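Long-range contact in 47 KDA membrane antigen (Treponema pallidum, PDB 1O75), which binds penicillin and has zinc-dependent carboxypeptidase activity on synthetic depsipeptides, consistent with a role in limiting peptidoglycan cross-linking: residues 254-265 / 309-320. The protein carries 2 engineered substitutions. Sequence-based numbering, arbitrary orientation.
Sequences NFNTVRYDYYGD and GPGYYRLTLIAN. With XE (xenon), chain F.
Strands 255-262 and 311-319 are the antiparallel central pair of a four-stranded sheet in Tp47 domain C, with paired backbone bonds at Thr257-Ile318, Arg259-Thr316 and Asp261-Arg314. Near one end a classic beta bulge interrupts the ladder: Ile318 O accepts from both Asn256 N (2.8 Å) and Thr257 N (3.2 Å). At the other end the Tyr262 and Tyr313 rings form an offset stack, centroids 4.5 Å apart and planes at 22°, with Tyr262 CD1 over one Tyr313 face. Tyr262 CG lies anti to its backbone N (chi1 -179°), which swings the ring toward the partner strand, against Tyr313; its OH donates to Pro310 O (2.6 Å), from above that carbonyl's plane. Tyr313 OH donates to Gly309 O (2.6 Å), so hydroxyl bonds to successive carbonyls hold both rings to the loop leading into strand 311-319. On the same sheet face, Leu315 CD2 meets Tyr260 CD1 (3.7 Å), and xenon sits over one face of the Tyr260 ring, 3.5 Å from Tyr260 CZ; Cys296, Gly297 and Phe331 complete its pocket. On the other face, Arg259 NE makes a salt bridge to Asp261 OD1 (2.9 Å), which is also hydrogen-bonded to Ser275 OG, while a water links Asp261 OD2, Arg314 O and Thr316 OG1. Strands 274-276 and 325-331 flank the pair; Val258, Tyr260 and Leu315 pack on Cys296 of strand 293-298, and across the sheet Thr257 and Ile318 meet helix 17-25.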
ATOM      1  N   ASN B 254      -0.256  -7.938 -20.066  1.00 25.81           N
ATOM      2  CA  ASN B 254      -0.907  -7.880 -21.377  1.00 26.45           C
ATOM      3  C   ASN B 254      -1.618  -6.534 -21.585  1.00 28.11           C
ATOM      4  O   ASN B 254      -2.229  -6.275 -22.639  1.00 25.36           O
ATOM      5  CB  ASN B 254      -1.885  -9.041 -21.507  1.00 27.65           C
ATOM      6  CG  ASN B 254      -1.163 -10.328 -21.863  1.00 30.27           C
ATOM      7  OD1 ASN B 254      -0.615 -10.447 -22.956  1.00 32.27           O
ATOM      8  ND2 ASN B 254      -1.119 -11.265 -20.933  1.00 32.07           N
ATOM      9  N   PHE B 255      -1.528  -5.677 -20.571  1.00 27.32           N
ATOM     10  CA  PHE B 255      -2.158  -4.358 -20.641  1.00 26.36           C
ATOM     11  C   PHE B 255      -1.493  -3.443 -21.653  1.00 25.92           C
ATOM     12  O   PHE B 255      -0.265  -3.305 -21.689  1.00 23.91           O
ATOM     13  CB  PHE B 255      -2.107  -3.669 -19.278  1.00 25.08           C
ATOM     14  CG  PHE B 255      -2.641  -2.260 -19.292  1.00 25.06           C
ATOM     15  CD1 PHE B 255      -4.016  -2.020 -19.189  1.00 24.54           C
ATOM     16  CD2 PHE B 255      -1.767  -1.176 -19.371  1.00 26.56           C
ATOM     17  CE1 PHE B 255      -4.509  -0.712 -19.153  1.00 25.07           C
ATOM     18  CE2 PHE B 255      -2.248   0.144 -19.337  1.00 28.13           C
ATOM     19  CZ  PHE B 255      -3.631   0.370 -19.224  1.00 26.45           C
ATOM     20  N   ASN B 256      -2.313  -2.762 -22.446  1.00 25.91           N
ATOM     21  CA  ASN B 256      -1.772  -1.838 -23.422  1.00 23.84           C
ATOM     22  C   ASN B 256      -2.074  -0.365 -23.127  1.00 23.80           C
ATOM     23  O   ASN B 256      -1.162   0.446 -22.943  1.00 23.99           O
ATOM     24  CB  ASN B 256      -2.322  -2.159 -24.812  1.00 25.89           C
ATOM     25  CG  ASN B 256      -1.479  -3.169 -25.561  1.00 29.38           C
ATOM     26  OD1 ASN B 256      -0.277  -3.207 -25.387  1.00 29.37           O
ATOM     27  ND2 ASN B 256      -2.108  -3.967 -26.428  1.00 28.96           N
ATOM     28  N   THR B 257      -3.359  -0.016 -23.069  1.00 23.37           N
ATOM     29  CA  THR B 257      -3.696   1.392 -22.906  1.00 22.02           C
ATOM     30  C   THR B 257      -5.119   1.641 -22.406  1.00 23.76           C
ATOM     31  O   THR B 257      -5.854   0.690 -22.072  1.00 22.99           O
ATOM     32  CB  THR B 257      -3.423   2.088 -24.274  1.00 23.83           C
ATOM     33  OG1 THR B 257      -3.479   3.512 -24.134  1.00 25.79           O
ATOM     34  CG2 THR B 257      -4.439   1.602 -25.353  1.00 25.59           C
ATOM     35  N   VAL B 258      -5.498   2.922 -22.326  1.00 23.40           N
ATOM     36  CA  VAL B 258      -6.828   3.299 -21.861  1.00 22.67           C
ATOM     37  C   VAL B 258      -7.406   4.409 -22.727  1.00 23.73           C
ATOM     38  O   VAL B 258      -6.709   5.375 -23.069  1.00 25.83           O
ATOM     39  CB  VAL B 258      -6.819   3.879 -20.414  1.00 24.81           C
ATOM     40  CG1 VAL B 258      -8.265   3.927 -19.856  1.00 21.81           C
ATOM     41  CG2 VAL B 258      -5.938   3.068 -19.527  1.00 28.07           C
ATOM     42  N   ARG B 259      -8.681   4.281 -23.062  1.00 24.50           N
ATOM     43  CA  ARG B 259      -9.361   5.313 -23.828  1.00 22.05           C
ATOM     44  C   ARG B 259     -10.215   6.105 -22.847  1.00 21.29           C
ATOM     45  O   ARG B 259     -10.864   5.526 -21.972  1.00 23.87           O
ATOM     46  CB  ARG B 259     -10.275   4.692 -24.877  1.00 23.90           C
ATOM     47  CG  ARG B 259     -11.009   5.748 -25.736  1.00 25.03           C
ATOM     48  CD  ARG B 259     -12.136   5.077 -26.550  1.00 29.00           C
ATOM     49  NE  ARG B 259     -12.842   6.035 -27.392  1.00 29.80           N
ATOM     50  CZ  ARG B 259     -12.585   6.214 -28.683  1.00 33.82           C
ATOM     51  NH1 ARG B 259     -11.641   5.497 -29.270  1.00 34.65           N
ATOM     52  NH2 ARG B 259     -13.275   7.105 -29.388  1.00 32.99           N
ATOM     53  N   TYR B 260     -10.209   7.424 -22.960  1.00 22.37           N
ATOM     54  CA  TYR B 260     -11.075   8.235 -22.098  1.00 22.70           C
ATOM     55  C   TYR B 260     -12.222   8.778 -22.991  1.00 25.10           C
ATOM     56  O   TYR B 260     -11.942   9.406 -24.014  1.00 24.00           O
ATOM     57  CB  TYR B 260     -10.337   9.469 -21.532  1.00 23.43           C
ATOM     58  CG  TYR B 260      -9.214   9.184 -20.531  1.00 26.04           C
ATOM     59  CD1 TYR B 260      -9.044   7.907 -19.981  1.00 24.31           C
ATOM     60  CD2 TYR B 260      -8.342  10.205 -20.125  1.00 23.72           C
ATOM     61  CE1 TYR B 260      -8.024   7.645 -19.042  1.00 24.17           C
ATOM     62  CE2 TYR B 260      -7.316   9.962 -19.183  1.00 24.73           C
ATOM     63  CZ  TYR B 260      -7.169   8.679 -18.649  1.00 27.60           C
ATOM     64  OH  TYR B 260      -6.176   8.438 -17.721  1.00 25.82           O
ATOM     65  N   ASP B 261     -13.478   8.534 -22.619  1.00 24.93           N
ATOM     66  CA  ASP B 261     -14.613   9.120 -23.352  1.00 26.66           C
ATOM     67  C   ASP B 261     -15.218  10.108 -22.337  1.00 27.37           C
ATOM     68  O   ASP B 261     -15.498   9.741 -21.191  1.00 27.91           O
ATOM     69  CB  ASP B 261     -15.665   8.084 -23.756  1.00 26.61           C
ATOM     70  CG  ASP B 261     -15.213   7.207 -24.894  1.00 26.62           C
ATOM     71  OD1 ASP B 261     -14.541   7.705 -25.818  1.00 29.04           O
ATOM     72  OD2 ASP B 261     -15.545   6.022 -24.878  1.00 32.43           O
ATOM     73  N   TYR B 262     -15.416  11.347 -22.778  1.00 26.06           N
ATOM     74  CA  TYR B 262     -15.911  12.434 -21.926  1.00 26.10           C
ATOM     75  C   TYR B 262     -17.346  12.838 -22.273  1.00 27.00           C
ATOM     76  O   TYR B 262     -17.640  13.183 -23.424  1.00 25.58           O
ATOM     77  CB  TYR B 262     -14.977  13.634 -22.104  1.00 25.83           C
ATOM     78  CG  TYR B 262     -15.309  14.862 -21.291  1.00 24.32           C
ATOM     79  CD1 TYR B 262     -15.675  14.757 -19.956  1.00 25.17           C
ATOM     80  CD2 TYR B 262     -15.177  16.148 -21.846  1.00 26.47           C
ATOM     81  CE1 TYR B 262     -15.897  15.901 -19.177  1.00 26.02           C
ATOM     82  CE2 TYR B 262     -15.397  17.297 -21.079  1.00 25.09           C
ATOM     83  CZ  TYR B 262     -15.756  17.162 -19.750  1.00 28.14           C
ATOM     84  OH  TYR B 262     -15.986  18.279 -18.971  1.00 30.09           O
ATOM     85  N   TYR B 263     -18.208  12.813 -21.262  1.00 27.55           N
ATOM     86  CA  TYR B 263     -19.617  13.147 -21.433  1.00 28.07           C
ATOM     87  C   TYR B 263     -20.002  14.496 -20.836  1.00 29.33           C
ATOM     88  O   TYR B 263     -21.195  14.793 -20.646  1.00 30.74           O
ATOM     89  CB  TYR B 263     -20.473  12.020 -20.844  1.00 25.36           C
ATOM     90  CG  TYR B 263     -20.500  10.785 -21.738  1.00 27.66           C
ATOM     91  CD1 TYR B 263     -19.432   9.878 -21.767  1.00 28.59           C
ATOM     92  CD2 TYR B 263     -21.569  10.562 -22.611  1.00 24.70           C
ATOM     93  CE1 TYR B 263     -19.433   8.770 -22.664  1.00 27.06           C
ATOM     94  CE2 TYR B 263     -21.581   9.471 -23.505  1.00 25.88           C
ATOM     95  CZ  TYR B 263     -20.514   8.586 -23.535  1.00 27.29           C
ATOM     96  OH  TYR B 263     -20.505   7.568 -24.492  1.00 26.87           O
ATOM     97  N   GLY B 264     -18.997  15.330 -20.570  1.00 30.14           N
ATOM     98  CA  GLY B 264     -19.275  16.639 -19.999  1.00 31.54           C
ATOM     99  C   GLY B 264     -20.085  16.533 -18.723  1.00 32.25           C
ATOM    100  O   GLY B 264     -19.774  15.722 -17.842  1.00 31.07           O
ATOM    101  N   ASP B 265     -21.134  17.339 -18.593  0.57 32.35           N
ATOM    102  CA  ASP B 265     -21.935  17.269 -17.374  0.57 33.17           C
ATOM    103  C   ASP B 265     -23.108  16.294 -17.493  0.57 33.05           C
ATOM    104  O   ASP B 265     -23.948  16.228 -16.596  0.57 32.76           O
ATOM    105  CB  ASP B 265     -22.465  18.654 -16.985  0.57 35.27           C
ATOM    106  CG  ASP B 265     -21.355  19.677 -16.769  0.57 38.75           C
ATOM    107  OD1 ASP B 265     -20.329  19.348 -16.130  0.57 42.16           O
ATOM    108  OD2 ASP B 265     -21.517  20.822 -17.235  0.57 40.32           O
ATOM    109  N   GLY B 309     -12.472  18.540 -19.055  1.00 29.89           N
ATOM    110  CA  GLY B 309     -12.677  19.297 -17.840  1.00 28.77           C
ATOM    111  C   GLY B 309     -13.446  18.432 -16.879  1.00 28.20           C
ATOM    112  O   GLY B 309     -13.683  17.261 -17.170  1.00 30.51           O
ATOM    113  N   PRO B 310     -13.851  18.963 -15.722  1.00 28.49           N
ATOM    114  CA  PRO B 310     -14.606  18.171 -14.759  1.00 28.01           C
ATOM    115  C   PRO B 310     -15.876  17.596 -15.419  1.00 28.52           C
ATOM    116  O   PRO B 310     -16.385  18.151 -16.394  1.00 30.18           O
ATOM    117  CB  PRO B 310     -14.947  19.184 -13.662  1.00 29.79           C
ATOM    118  CG  PRO B 310     -13.801  20.175 -13.740  1.00 27.83           C
ATOM    119  CD  PRO B 310     -13.646  20.345 -15.240  1.00 29.01           C
ATOM    120  N   GLY B 311     -16.383  16.494 -14.888  1.00 26.30           N
ATOM    121  CA  GLY B 311     -17.565  15.897 -15.477  1.00 28.86           C
ATOM    122  C   GLY B 311     -17.522  14.373 -15.442  1.00 27.42           C
ATOM    123  O   GLY B 311     -16.791  13.781 -14.652  1.00 27.79           O
ATOM    124  N   TYR B 312     -18.306  13.761 -16.323  1.00 26.00           N
ATOM    125  CA  TYR B 312     -18.443  12.319 -16.408  1.00 23.96           C
ATOM    126  C   TYR B 312     -17.587  11.717 -17.487  1.00 25.24           C
ATOM    127  O   TYR B 312     -17.631  12.140 -18.665  1.00 24.14           O
ATOM    128  CB  TYR B 312     -19.903  11.955 -16.673  1.00 25.38           C
ATOM    129  CG  TYR B 312     -20.796  12.359 -15.546  1.00 25.89           C
ATOM    130  CD1 TYR B 312     -21.053  11.490 -14.487  1.00 25.02           C
ATOM    131  CD2 TYR B 312     -21.328  13.650 -15.493  1.00 26.79           C
ATOM    132  CE1 TYR B 312     -21.822  11.897 -13.402  1.00 28.94           C
ATOM    133  CE2 TYR B 312     -22.091  14.071 -14.402  1.00 29.43           C
ATOM    134  CZ  TYR B 312     -22.329  13.195 -13.370  1.00 29.11           C
ATOM    135  OH  TYR B 312     -23.040  13.632 -12.281  1.00 33.47           O
ATOM    136  N   TYR B 313     -16.826  10.708 -17.077  1.00 24.26           N
ATOM    137  CA  TYR B 313     -15.942  10.018 -17.981  1.00 24.29           C
ATOM    138  C   TYR B 313     -16.241   8.530 -18.004  1.00 23.90           C
ATOM    139  O   TYR B 313     -16.759   7.960 -17.046  1.00 24.00           O
ATOM    140  CB  TYR B 313     -14.468  10.202 -17.573  1.00 21.86           C
ATOM    141  CG  TYR B 313     -13.925  11.595 -17.778  1.00 24.30           C
ATOM    142  CD1 TYR B 313     -14.207  12.622 -16.872  1.00 21.60           C
ATOM    143  CD2 TYR B 313     -13.133  11.887 -18.885  1.00 22.29           C
ATOM    144  CE1 TYR B 313     -13.697  13.915 -17.080  1.00 22.78           C
ATOM    145  CE2 TYR B 313     -12.634  13.155 -19.095  1.00 25.21           C
ATOM    146  CZ  TYR B 313     -12.915  14.166 -18.190  1.00 23.32           C
ATOM    147  OH  TYR B 313     -12.381  15.414 -18.427  1.00 25.72           O
ATOM    148  N   ARG B 314     -15.895   7.917 -19.119  1.00 23.70           N
ATOM    149  CA  ARG B 314     -16.039   6.483 -19.286  1.00 23.66           C
ATOM    150  C   ARG B 314     -14.634   6.053 -19.680  1.00 23.29           C
ATOM    151  O   ARG B 314     -14.110   6.527 -20.694  1.00 24.61           O
ATOM    152  CB  ARG B 314     -17.028   6.151 -20.413  1.00 25.48           C
ATOM    153  CG  ARG B 314     -17.022   4.676 -20.802  1.00 26.53           C
ATOM    154  CD  ARG B 314     -18.355   4.258 -21.453  1.00 28.70           C
ATOM    155  NE  ARG B 314     -19.446   4.274 -20.472  1.00 27.40           N
ATOM    156  CZ  ARG B 314     -20.736   4.303 -20.782  1.00 28.45           C
ATOM    157  NH1 ARG B 314     -21.123   4.323 -22.062  1.00 26.17           N
ATOM    158  NH2 ARG B 314     -21.641   4.318 -19.815  1.00 24.50           N
ATOM    159  N   LEU B 315     -14.031   5.178 -18.876  1.00 22.80           N
ATOM    160  CA  LEU B 315     -12.670   4.688 -19.120  1.00 24.37           C
ATOM    161  C   LEU B 315     -12.732   3.276 -19.689  1.00 22.72           C
ATOM    162  O   LEU B 315     -13.450   2.432 -19.167  1.00 24.30           O
ATOM    163  CB  LEU B 315     -11.874   4.630 -17.789  1.00 23.08           C
ATOM    164  CG  LEU B 315     -12.044   5.808 -16.841  1.00 25.55           C
ATOM    165  CD1 LEU B 315     -11.148   5.640 -15.615  1.00 26.49           C
ATOM    166  CD2 LEU B 315     -11.713   7.091 -17.576  1.00 24.31           C
ATOM    167  N   THR B 316     -11.974   3.015 -20.742  1.00 21.83           N
ATOM    168  CA  THR B 316     -11.960   1.675 -21.300  1.00 23.51           C
ATOM    169  C   THR B 316     -10.523   1.136 -21.253  1.00 21.57           C
ATOM    170  O   THR B 316      -9.663   1.642 -21.953  1.00 22.11           O
ATOM    171  CB  THR B 316     -12.465   1.677 -22.767  1.00 25.84           C
ATOM    172  OG1 THR B 316     -13.806   2.188 -22.795  1.00 25.33           O
ATOM    173  CG2 THR B 316     -12.475   0.237 -23.349  1.00 25.47           C
ATOM    174  N   LEU B 317     -10.290   0.109 -20.434  1.00 22.61           N
ATOM    175  CA  LEU B 317      -8.964  -0.523 -20.304  1.00 23.09           C
ATOM    176  C   LEU B 317      -8.793  -1.531 -21.443  1.00 22.54           C
ATOM    177  O   LEU B 317      -9.626  -2.408 -21.619  1.00 23.15           O
ATOM    178  CB  LEU B 317      -8.869  -1.275 -18.966  1.00 25.94           C
ATOM    179  CG  LEU B 317      -8.492  -0.517 -17.689  1.00 30.17           C
ATOM    180  CD1 LEU B 317      -9.055   0.849 -17.672  1.00 32.61           C
ATOM    181  CD2 LEU B 317      -8.951  -1.329 -16.493  1.00 31.26           C
ATOM    182  N   ILE B 318      -7.691  -1.421 -22.171  1.00 24.45           N
ATOM    183  CA  ILE B 318      -7.405  -2.268 -23.315  1.00 25.53           C
ATOM    184  C   ILE B 318      -6.184  -3.159 -23.071  1.00 26.08           C
ATOM    185  O   ILE B 318      -5.074  -2.670 -22.843  1.00 26.82           O
ATOM    186  CB  ILE B 318      -7.190  -1.376 -24.548  1.00 24.60           C
ATOM    187  CG1 ILE B 318      -8.501  -0.593 -24.820  1.00 25.84           C
ATOM    188  CG2 ILE B 318      -6.784  -2.221 -25.742  1.00 24.51           C
ATOM    189  CD1 ILE B 318      -8.315   0.569 -25.765  1.00 25.24           C
ATOM    190  N   ALA B 319      -6.405  -4.467 -23.136  1.00 26.53           N
ATOM    191  CA  ALA B 319      -5.350  -5.443 -22.864  1.00 27.87           C
ATOM    192  C   ALA B 319      -5.470  -6.648 -23.802  1.00 26.35           C
ATOM    193  O   ALA B 319      -6.564  -7.111 -24.068  1.00 25.66           O
ATOM    194  CB  ALA B 319      -5.455  -5.913 -21.401  1.00 27.40           C
ATOM    195  N   ASN B 320      -4.337  -7.148 -24.281  1.00 27.20           N
ATOM    196  CA  ASN B 320      -4.320  -8.292 -25.207  1.00 29.24           C
ATOM    197  C   ASN B 320      -4.942  -9.543 -24.628  1.00 29.59           C
ATOM    198  O   ASN B 320      -4.583  -9.971 -23.540  1.00 28.51           O
ATOM    199  CB  ASN B 320      -2.876  -8.609 -25.639  1.00 27.77           C
ATOM    200  CG  ASN B 320      -2.298  -7.563 -26.532  1.00 30.63           C
ATOM    201  OD1 ASN B 320      -3.165  -6.860 -27.260  1.00 25.98           O
ATOM    202  ND2 ASN B 320      -1.071  -7.376 -26.586  1.00 34.00           N
TER
HETATM  203 XE    XE F1415      -8.952   9.630 -15.739  0.50 34.76          XE
HETATM  204  O   HOH W   1       0.606  -8.888 -24.745  1.00 33.76           O
HETATM  205  O   HOH W   2     -13.711   4.724 -22.954  1.00 26.80           O